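Local coordinates for response regulator receiver protein (Sinorhizobium medicae, PDB 2RDM) that probably acts as a phosphorylation-dependent switch of two-component signalling through its CheY-like receiver domain, at residues L45-I58 with V72-S86. The protein carries 1 engineered substitution. Numbering follows the deposited sequence. Where two conformers were deposited one is given.
Sequences LKSGAAIDGVVTDI and VAREIDPNMPIVYIS. With GOL (glycerol), chain D.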
loop_
_atom_site.group_PDB
_atom_site.type_symbol
_atom_site.label_atom_id
_atom_site.label_comp_id
_atom_site.label_asym_id
_atom_site.label_seq_id
_atom_site.Cartn_x
_atom_site.Cartn_y
_atom_site.Cartn_z
ATOM N N LEU A 45 7.984 -8.683 -27.811
ATOM C CA LEU A 45 8.564 -7.710 -26.877
ATOM C C LEU A 45 9.860 -7.113 -27.418
ATOM O O LEU A 45 10.068 -5.903 -27.340
ATOM C CB LEU A 45 8.803 -8.345 -25.505
ATOM C CG LEU A 45 7.552 -8.500 -24.640
ATOM C CD1 LEU A 45 7.692 -9.616 -23.613
ATOM C CD2 LEU A 45 7.179 -7.189 -23.949
ATOM N N LYS A 46 10.691 -7.961 -28.017
ATOM C CA LYS A 46 11.992 -7.538 -28.542
ATOM C C LYS A 46 11.917 -6.829 -29.897
ATOM O O LYS A 46 12.906 -6.265 -30.360
ATOM C CB LYS A 46 12.944 -8.734 -28.636
ATOM C CG LYS A 46 13.484 -9.202 -27.295
ATOM C CD LYS A 46 14.462 -10.354 -27.475
ATOM C CE LYS A 46 15.045 -10.818 -26.144
ATOM N NZ LYS A 46 15.885 -9.777 -25.490
ATOM N N SER A 47 10.745 -6.857 -30.530
ATOM C CA SER A 47 10.569 -6.313 -31.876
ATOM C C SER A 47 10.493 -4.784 -31.887
ATOM O O SER A 47 10.629 -4.160 -32.941
ATOM C CB SER A 47 9.307 -6.889 -32.519
ATOM O OG SER A 47 8.146 -6.275 -31.979
ATOM N N GLY A 48 10.261 -4.195 -30.717
ATOM C CA GLY A 48 10.074 -2.749 -30.605
ATOM C C GLY A 48 8.625 -2.306 -30.727
ATOM O O GLY A 48 8.342 -1.108 -30.720
ATOM N N ALA A 49 7.710 -3.271 -30.848
ATOM C CA ALA A 49 6.275 -2.994 -30.846
ATOM C C ALA A 49 5.843 -2.316 -29.540
ATOM O O ALA A 49 6.399 -2.597 -28.472
ATOM C CB ALA A 49 5.485 -4.273 -31.071
ATOM N N ALA A 50 4.884 -1.397 -29.643
ATOM C CA ALA A 50 4.358 -0.686 -28.479
ATOM C C ALA A 50 3.529 -1.655 -27.650
ATOM O O ALA A 50 2.423 -2.020 -28.041
ATOM C CB ALA A 50 3.510 0.506 -28.906
ATOM N N ILE A 51 4.095 -2.090 -26.527
ATOM C CA ILE A 51 3.409 -2.991 -25.598
ATOM C C ILE A 51 3.262 -2.321 -24.234
ATOM O O ILE A 51 4.264 -1.962 -23.602
ATOM C CB ILE A 51 4.171 -4.333 -25.438
ATOM C CG1 ILE A 51 4.414 -5.014 -26.800
ATOM C CG2 ILE A 51 3.452 -5.258 -24.435
ATOM C CD1 ILE A 51 3.242 -5.825 -27.357
ATOM N N ASP A 52 2.021 -2.169 -23.776
ATOM C CA ASP A 52 1.749 -1.451 -22.542
ATOM C C ASP A 52 1.534 -2.345 -21.328
ATOM O O ASP A 52 1.585 -1.872 -20.202
ATOM C CB ASP A 52 0.548 -0.542 -22.739
ATOM C CG ASP A 52 0.748 0.438 -23.885
ATOM O OD1 ASP A 52 1.675 1.270 -23.802
ATOM O OD2 ASP A 52 -0.018 0.355 -24.868
ATOM N N GLY A 53 1.301 -3.631 -21.542
ATOM C CA GLY A 53 1.122 -4.530 -20.415
ATOM C C GLY A 53 1.186 -5.936 -20.941
ATOM O O GLY A 53 1.032 -6.158 -22.146
ATOM N N VAL A 54 1.408 -6.892 -20.052
ATOM C CA VAL A 54 1.630 -8.254 -20.491
ATOM C C VAL A 54 0.784 -9.181 -19.620
ATOM O O VAL A 54 0.874 -9.118 -18.401
ATOM C CB VAL A 54 3.138 -8.649 -20.401
ATOM C CG1 VAL A 54 3.332 -10.129 -20.725
ATOM C CG2 VAL A 54 4.004 -7.773 -21.333
ATOM N N VAL A 55 -0.054 -9.982 -20.267
ATOM C CA VAL A 55 -0.842 -11.021 -19.597
ATOM C C VAL A 55 -0.381 -12.373 -20.138
ATOM O O VAL A 55 -0.632 -12.680 -21.312
ATOM C CB VAL A 55 -2.356 -10.840 -19.851
ATOM C CG1 VAL A 55 -3.134 -11.907 -19.151
ATOM C CG2 VAL A 55 -2.852 -9.492 -19.339
ATOM N N THR A 56 0.254 -13.184 -19.287
ATOM C CA THR A 56 0.934 -14.400 -19.759
ATOM C C THR A 56 0.644 -15.633 -18.909
ATOM O O THR A 56 0.620 -15.546 -17.689
ATOM C CB THR A 56 2.495 -14.194 -19.898
ATOM O OG1 THR A 56 3.117 -15.379 -20.435
ATOM C CG2 THR A 56 3.167 -13.842 -18.556
ATOM N N ASP A 57 0.455 -16.777 -19.573
ATOM C CA ASP A 57 0.492 -18.100 -18.905
ATOM C C ASP A 57 1.829 -18.375 -18.236
ATOM O O ASP A 57 2.843 -17.849 -18.660
ATOM C CB ASP A 57 0.342 -19.232 -19.923
ATOM C CG ASP A 57 -1.021 -19.312 -20.531
ATOM O OD1 ASP A 57 -1.890 -18.478 -20.201
ATOM O OD2 ASP A 57 -1.208 -20.233 -21.359
ATOM N N ILE A 58 1.841 -19.280 -17.258
ATOM C CA ILE A 58 3.099 -19.731 -16.667
ATOM C C ILE A 58 3.738 -20.809 -17.543
ATOM O O ILE A 58 4.928 -20.739 -17.851
ATOM C CB ILE A 58 2.898 -20.258 -15.207
ATOM C CG1 ILE A 58 2.481 -19.114 -14.281
ATOM C CG2 ILE A 58 4.160 -20.942 -14.674
ATOM C CD1 ILE A 58 3.190 -17.826 -14.586
ATOM N N VAL A 72 11.893 -10.661 -19.546
ATOM C CA VAL A 72 12.183 -9.949 -20.805
ATOM C C VAL A 72 11.385 -8.644 -20.893
ATOM O O VAL A 72 11.948 -7.577 -21.191
ATOM C CB VAL A 72 11.929 -10.840 -22.035
ATOM C CG1 VAL A 72 12.123 -10.051 -23.313
ATOM C CG2 VAL A 72 12.878 -12.032 -22.017
ATOM N N ALA A 73 10.089 -8.722 -20.586
ATOM C CA ALA A 73 9.230 -7.517 -20.570
ATOM C C ALA A 73 9.792 -6.437 -19.654
ATOM O O ALA A 73 9.832 -5.251 -20.024
ATOM C CB ALA A 73 7.777 -7.877 -20.180
ATOM N N ARG A 74 10.278 -6.846 -18.484
ATOM C CA ARG A 74 10.821 -5.891 -17.505
ATOM C C ARG A 74 12.211 -5.347 -17.842
ATOM O O ARG A 74 12.565 -4.246 -17.417
ATOM C CB ARG A 74 10.772 -6.486 -16.102
ATOM C CG ARG A 74 9.351 -6.568 -15.534
ATOM C CD ARG A 74 8.880 -5.203 -15.052
ATOM N NE ARG A 74 7.563 -5.239 -14.423
ATOM C CZ ARG A 74 7.337 -5.516 -13.136
ATOM N NH1 ARG A 74 8.332 -5.796 -12.303
ATOM N NH2 ARG A 74 6.104 -5.503 -12.675
ATOM N N GLU A 75 12.989 -6.113 -18.601
ATOM C CA GLU A 75 14.233 -5.596 -19.193
ATOM C C GLU A 75 13.955 -4.447 -20.175
ATOM O O GLU A 75 14.653 -3.431 -20.166
ATOM C CB GLU A 75 15.003 -6.712 -19.900
ATOM C CG GLU A 75 15.710 -7.664 -18.955
ATOM C CD GLU A 75 16.133 -8.954 -19.634
ATOM O OE1 GLU A 75 16.172 -8.998 -20.885
ATOM O OE2 GLU A 75 16.425 -9.932 -18.910
ATOM N N ILE A 76 12.918 -4.608 -20.995
ATOM C CA ILE A 76 12.498 -3.591 -21.957
ATOM C C ILE A 76 11.881 -2.396 -21.235
ATOM O O ILE A 76 12.213 -1.241 -21.533
ATOM C CB ILE A 76 11.546 -4.210 -23.026
ATOM C CG1 ILE A 76 12.362 -5.070 -23.996
ATOM C CG2 ILE A 76 10.778 -3.145 -23.818
ATOM C CD1 ILE A 76 11.722 -6.371 -24.358
ATOM N N ASP A 77 11.010 -2.673 -20.268
ATOM C CA ASP A 77 10.337 -1.616 -19.524
ATOM C C ASP A 77 10.206 -2.056 -18.076
ATOM O O ASP A 77 9.379 -2.909 -17.769
ATOM C CB ASP A 77 8.966 -1.335 -20.146
ATOM C CG ASP A 77 8.151 -0.289 -19.380
ATOM O OD1 ASP A 77 8.629 0.302 -18.386
ATOM O OD2 ASP A 77 6.996 -0.061 -19.794
ATOM N N PRO A 78 11.007 -1.454 -17.183
ATOM C CA PRO A 78 11.062 -1.792 -15.757
ATOM C C PRO A 78 9.732 -1.612 -15.027
ATOM O O PRO A 78 9.525 -2.211 -13.979
ATOM C CB PRO A 78 12.124 -0.828 -15.207
ATOM C CG PRO A 78 12.166 0.307 -16.195
ATOM C CD PRO A 78 11.940 -0.357 -17.517
ATOM N N ASN A 79 8.840 -0.806 -15.589
ATOM C CA ASN A 79 7.522 -0.562 -14.998
ATOM C C ASN A 79 6.373 -1.367 -15.608
ATOM O O ASN A 79 5.216 -1.170 -15.223
ATOM C CB ASN A 79 7.212 0.933 -15.082
ATOM C CG ASN A 79 8.236 1.771 -14.346
ATOM O OD1 ASN A 79 8.829 2.686 -14.912
ATOM N ND2 ASN A 79 8.467 1.443 -13.082
HETATM N N MSE A 80 6.694 -2.282 -16.528
HETATM C CA MSE A 80 5.686 -2.999 -17.311
HETATM C C MSE A 80 4.712 -3.721 -16.386
HETATM O O MSE A 80 5.159 -4.464 -15.522
HETATM C CB MSE A 80 6.335 -4.056 -18.210
HETATM C CG MSE A 80 5.330 -4.711 -19.156
HETATM SE SE MSE A 80 4.860 -3.483 -20.669
HETATM C CE MSE A 80 6.304 -4.063 -21.842
ATOM N N PRO A 81 3.405 -3.451 -16.528
ATOM C CA PRO A 81 2.359 -4.242 -15.894
ATOM C C PRO A 81 2.464 -5.726 -16.273
ATOM O O PRO A 81 2.538 -6.063 -17.450
ATOM C CB PRO A 81 1.082 -3.638 -16.465
ATOM C CG PRO A 81 1.453 -2.187 -16.675
ATOM C CD PRO A 81 2.844 -2.281 -17.235
ATOM N N ILE A 82 2.492 -6.592 -15.274
ATOM C CA ILE A 82 2.652 -8.020 -15.542
ATOM C C ILE A 82 1.553 -8.748 -14.777
ATOM O O ILE A 82 1.463 -8.599 -13.558
ATOM C CB ILE A 82 4.030 -8.542 -15.076
ATOM C CG1 ILE A 82 5.181 -7.851 -15.821
ATOM C CG2 ILE A 82 4.110 -10.081 -15.186
ATOM C CD1 ILE A 82 5.317 -8.207 -17.285
ATOM N N VAL A 83 0.699 -9.469 -15.504
ATOM C CA VAL A 83 -0.294 -10.359 -14.902
ATOM C C VAL A 83 -0.009 -11.770 -15.391
ATOM O O VAL A 83 -0.052 -12.032 -16.596
ATOM C CB VAL A 83 -1.748 -9.986 -15.280
ATOM C CG1 VAL A 83 -2.753 -10.947 -14.623
ATOM C CG2 VAL A 83 -2.084 -8.532 -14.861
ATOM N N TYR A 84 0.219 -12.680 -14.454
ATOM C CA TYR A 84 0.384 -14.093 -14.785
ATOM C C TYR A 84 -0.943 -14.817 -14.683
ATOM O O TYR A 84 -1.748 -14.524 -13.802
ATOM C CB TYR A 84 1.353 -14.764 -13.825
ATOM C CG TYR A 84 2.741 -14.146 -13.705
ATOM C CD1 TYR A 84 3.717 -14.367 -14.684
ATOM C CD2 TYR A 84 3.076 -13.357 -12.602
ATOM C CE1 TYR A 84 4.989 -13.826 -14.556
ATOM C CE2 TYR A 84 4.350 -12.808 -12.463
ATOM C CZ TYR A 84 5.288 -13.020 -13.456
ATOM O OH TYR A 84 6.539 -12.528 -13.301
ATOM N N ILE A 85 -1.151 -15.812 -15.546
ATOM C CA ILE A 85 -2.379 -16.609 -15.548
ATOM C C ILE A 85 -1.998 -18.080 -15.409
ATOM O O ILE A 85 -1.352 -18.625 -16.299
ATOM C CB ILE A 85 -3.183 -16.431 -16.867
ATOM C CG1 ILE A 85 -3.533 -14.961 -17.141
ATOM C CG2 ILE A 85 -4.420 -17.327 -16.888
ATOM C CD1 ILE A 85 -4.267 -14.235 -16.056
ATOM N N SER A 86 -2.476 -18.677 -14.339
ATOM C CA SER A 86 -2.105 -20.030 -14.065
ATOM C C SER A 86 -3.215 -20.942 -13.747
ATOM O O SER A 86 -4.208 -20.550 -13.241
ATOM C CB SER A 86 -1.085 -20.091 -12.987
ATOM O OG SER A 86 -1.718 -20.071 -11.761
HETATM C C1 GOL D . -0.676 -24.000 -17.049
HETATM O O1 GOL D . -1.542 -24.204 -15.953
HETATM C C2 GOL D . -0.796 -22.580 -17.604
HETATM O O2 GOL D . 0.120 -21.721 -16.962
HETATM C C3 GOL D . -2.219 -22.050 -17.455
HETATM O O3 GOL D . -2.291 -20.709 -17.884
HETATM O O HOH W 1 5.492 -0.130 -21.981
#
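Strands 53-57 and 82-86 run parallel, their axes 4.5 Å apart at closest and turned by 22°. Their hydrogen bonds alternate: Val-54 N gives to Pro-81 O, Val-83 N returns to Val-54 O at 2.9 Å and an almost straight 175°, Thr-56 N gives to Val-83 O, and Ile-85 N closes the run on Thr-56 O. Past it, Ile-58 N reaches Ile-85 O only weakly; a glycerol, probably from the crystallisation liquor, bonds through O3 to Ile-85 O and weakly through O2 to Ile-58 N.

On one face of the sheet, one conformer of Ile-85 puts CG1 3.7 Å from Val-55 CG1. On the other, Tyr-84 and Thr-56 lie side by side, while Ile-58 brings CD1 obliquely to Tyr-84 CD1 at 3.5 Å; the phenol OH bonds to the backbone of Val-98. With OG1 opposite the backbone N (chi1 -177°), Thr-56 bonds to Asp-57 O at 3.1 Å and leaves CG2 beside the tyrosine ring. A glycine here would probably leave Asp-57 O without this hydroxyl and open a gap beside the ring.

The central strand 53-57 and its neighbour 82-86 form a beta-alpha-beta unit with helix 66-76, in the CheY-like fold. Asp-57, the predicted phosphorylation site, ends the first strand; its OD1 lies near Asp-12, as in the acidic pocket of receiver domains.

At the other end, selenomethionine Met-80 folds back at chi2 and chi3, laying SE 3.4 Å from Ile-51 O and CE 3.9 Å from Leu-45 CD2. Arg-74 NE holds Met-80 O on a lone pair, in the guanidinium plane. Ala-73 CB touches Leu-45 CD1 and Val-54 CG2, and Ile-76 CD1 presses on Leu-45 CB at 3.7 Å, bringing helices 38-46 and 66-76 together.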